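Local coordinates for protein succinate-semialdehyde dehydrogenase (Synechococcus sp., PDB 4IT9) that probably oxidises succinate semialdehyde to succinate, using a nicotinamide adenine dinucleotide (NAD or NADP) as the electron acceptor, at residues Q51-A56 against L91-Y96. Residues are numbered along the deposited sequence; the frame is centred on the assembly and turned at random.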
# COMPACT_ATOMS: atom_id res chain seq x y z
N GLN A 51 19.19 1.47 -20.98
CA GLN A 51 19.44 1.05 -22.37
C GLN A 51 18.37 0.10 -22.86
O GLN A 51 17.80 0.28 -23.95
CB GLN A 51 20.80 0.36 -22.48
CG GLN A 51 21.05 -0.22 -23.87
CD GLN A 51 22.17 -1.24 -23.87
OE1 GLN A 51 22.86 -1.43 -22.87
NE2 GLN A 51 22.36 -1.90 -25.01
N TRP A 52 18.08 -0.93 -22.07
CA TRP A 52 17.07 -1.91 -22.44
C TRP A 52 15.67 -1.29 -22.51
O TRP A 52 14.90 -1.59 -23.43
CB TRP A 52 17.13 -3.12 -21.49
CG TRP A 52 18.49 -3.78 -21.49
CD1 TRP A 52 19.33 -3.94 -22.57
CD2 TRP A 52 19.18 -4.35 -20.37
NE1 TRP A 52 20.49 -4.57 -22.18
CE2 TRP A 52 20.42 -4.84 -20.83
CE3 TRP A 52 18.87 -4.50 -19.01
CZ2 TRP A 52 21.35 -5.46 -20.00
CZ3 TRP A 52 19.80 -5.12 -18.18
CH2 TRP A 52 21.02 -5.59 -18.67
N LEU A 53 15.35 -0.41 -21.57
CA LEU A 53 14.06 0.28 -21.58
C LEU A 53 13.91 1.18 -22.81
O LEU A 53 12.85 1.21 -23.43
CB LEU A 53 13.91 1.11 -20.30
CG LEU A 53 12.49 1.38 -19.83
CD1 LEU A 53 11.68 0.09 -19.89
CD2 LEU A 53 12.51 1.93 -18.41
N GLU A 54 14.97 1.90 -23.15
CA GLU A 54 14.94 2.73 -24.35
C GLU A 54 14.90 1.89 -25.62
O GLU A 54 14.25 2.26 -26.59
CB GLU A 54 16.10 3.74 -24.36
CG GLU A 54 15.94 4.81 -23.29
CD GLU A 54 17.04 5.85 -23.27
OE1 GLU A 54 18.16 5.57 -23.76
OE2 GLU A 54 16.79 6.96 -22.75
N ASN A 55 15.57 0.74 -25.63
CA ASN A 55 15.44 -0.17 -26.77
C ASN A 55 14.01 -0.64 -26.97
O ASN A 55 13.53 -0.74 -28.10
CB ASN A 55 16.34 -1.40 -26.60
CG ASN A 55 17.79 -1.10 -26.85
OD1 ASN A 55 18.15 -0.02 -27.30
ND2 ASN A 55 18.65 -2.08 -26.55
N ALA A 56 13.34 -0.93 -25.85
CA ALA A 56 11.94 -1.36 -25.88
C ALA A 56 11.08 -0.24 -26.46
O ALA A 56 10.21 -0.50 -27.28
CB ALA A 56 11.45 -1.75 -24.48
N LEU A 91 6.17 5.82 -24.70
CA LEU A 91 6.35 7.03 -23.91
C LEU A 91 6.63 6.75 -22.44
O LEU A 91 7.49 7.40 -21.84
CB LEU A 91 5.11 7.93 -24.03
CG LEU A 91 5.29 9.37 -23.58
CD1 LEU A 91 6.25 10.09 -24.52
CD2 LEU A 91 3.93 10.07 -23.52
N VAL A 92 5.91 5.80 -21.84
CA VAL A 92 6.14 5.52 -20.41
C VAL A 92 7.47 4.78 -20.22
O VAL A 92 8.10 4.90 -19.16
CB VAL A 92 4.94 4.79 -19.73
CG1 VAL A 92 4.78 3.37 -20.25
CG2 VAL A 92 5.08 4.80 -18.21
N CYS A 93 7.92 4.04 -21.23
CA CYS A 93 9.25 3.43 -21.19
C CYS A 93 10.29 4.54 -21.14
O CYS A 93 11.22 4.50 -20.32
CB CYS A 93 9.50 2.52 -22.40
SG CYS A 93 8.59 0.94 -22.33
N ARG A 94 10.14 5.53 -22.01
CA ARG A 94 11.11 6.62 -22.04
C ARG A 94 11.06 7.46 -20.77
O ARG A 94 12.08 7.93 -20.30
CB ARG A 94 10.92 7.49 -23.28
CG ARG A 94 11.25 6.76 -24.57
CD ARG A 94 11.56 7.70 -25.71
NE ARG A 94 11.86 6.94 -26.91
CZ ARG A 94 13.05 6.42 -27.18
NH1 ARG A 94 14.05 6.59 -26.32
NH2 ARG A 94 13.24 5.72 -28.30
N TYR A 95 9.86 7.64 -20.21
CA TYR A 95 9.71 8.41 -18.97
C TYR A 95 10.55 7.83 -17.84
O TYR A 95 11.31 8.54 -17.17
CB TYR A 95 8.24 8.48 -18.56
CG TYR A 95 8.02 9.28 -17.31
CD1 TYR A 95 8.00 10.67 -17.34
CD2 TYR A 95 7.83 8.66 -16.08
CE1 TYR A 95 7.80 11.41 -16.19
CE2 TYR A 95 7.63 9.39 -14.92
CZ TYR A 95 7.62 10.77 -14.99
OH TYR A 95 7.41 11.49 -13.83
N TYR A 96 10.45 6.52 -17.61
CA TYR A 96 11.22 5.93 -16.53
C TYR A 96 12.69 5.75 -16.87
O TYR A 96 13.55 5.79 -15.99
CB TYR A 96 10.56 4.66 -16.00
CG TYR A 96 9.33 5.02 -15.19
CD1 TYR A 96 9.46 5.66 -13.98
CD2 TYR A 96 8.07 4.75 -15.67
CE1 TYR A 96 8.34 6.02 -13.24
CE2 TYR A 96 6.95 5.10 -14.94
CZ TYR A 96 7.10 5.74 -13.73
OH TYR A 96 6.00 6.09 -13.00
O HOH W 1 14.38 8.02 -23.72
O HOH W 2 15.89 4.72 -28.12
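Leu53 meets Cys93 and Tyr96 where two helices pass close and nearly antiparallel, an instance of helix packing in which a branched side chain lies on the neighbouring backbone. A chi1 of -154°, roughly trans, carries the leucine fork onto the Cys93 turn: CG sits 3.4 Å from the carbonyl O of Cys93, and CD2 is also near that oxygen. One methyl, CD1, lies 4.0 Å from Cys93 SG, and the other, CD2, packs against Tyr96 CB at 4.1 Å. Cys93 returns the contact, its CB resting near the carbonyl O of Leu53. The short axes approach to 8.4 Å at 160°, joining 46-62 and 79-103, two helices of the N-terminal, Rossmann-like cofactor-binding domain of the aldehyde dehydrogenase fold; helix 137-148 backs them through Phe140, which touches Cys93, and Pro145, which touches Tyr96.

At Glu54 the guanidinium end of Arg94 lies against the aliphatic part of the side chain, NH1 being 4.0 Å from both CB and CG. The two side chains cross at about a right angle, with carboxylate and guanidinium planes 51° apart, and OE2 stays 4.5 Å from Arg94 NH1, beyond a salt bridge. One water bridges the pair, donating to OE2 at 2.8 Å and accepting from NH1; a second accepts from NH2 at 2.8 Å and returns a weak bond to the Glu54 carbonyl O. Both waters lie in the guanidinium plane, at its edge, while NE forms a salt bridge with Glu61 farther along helix 46-62; NE, NH1 and NH2 thus each have a partner, which fixes the rotation of the guanidinium. Ala56 closes the segment: its methyl makes a loose apolar contact with Cys93 SG and also packs on Leu172 and Ala175 of helix 162-175.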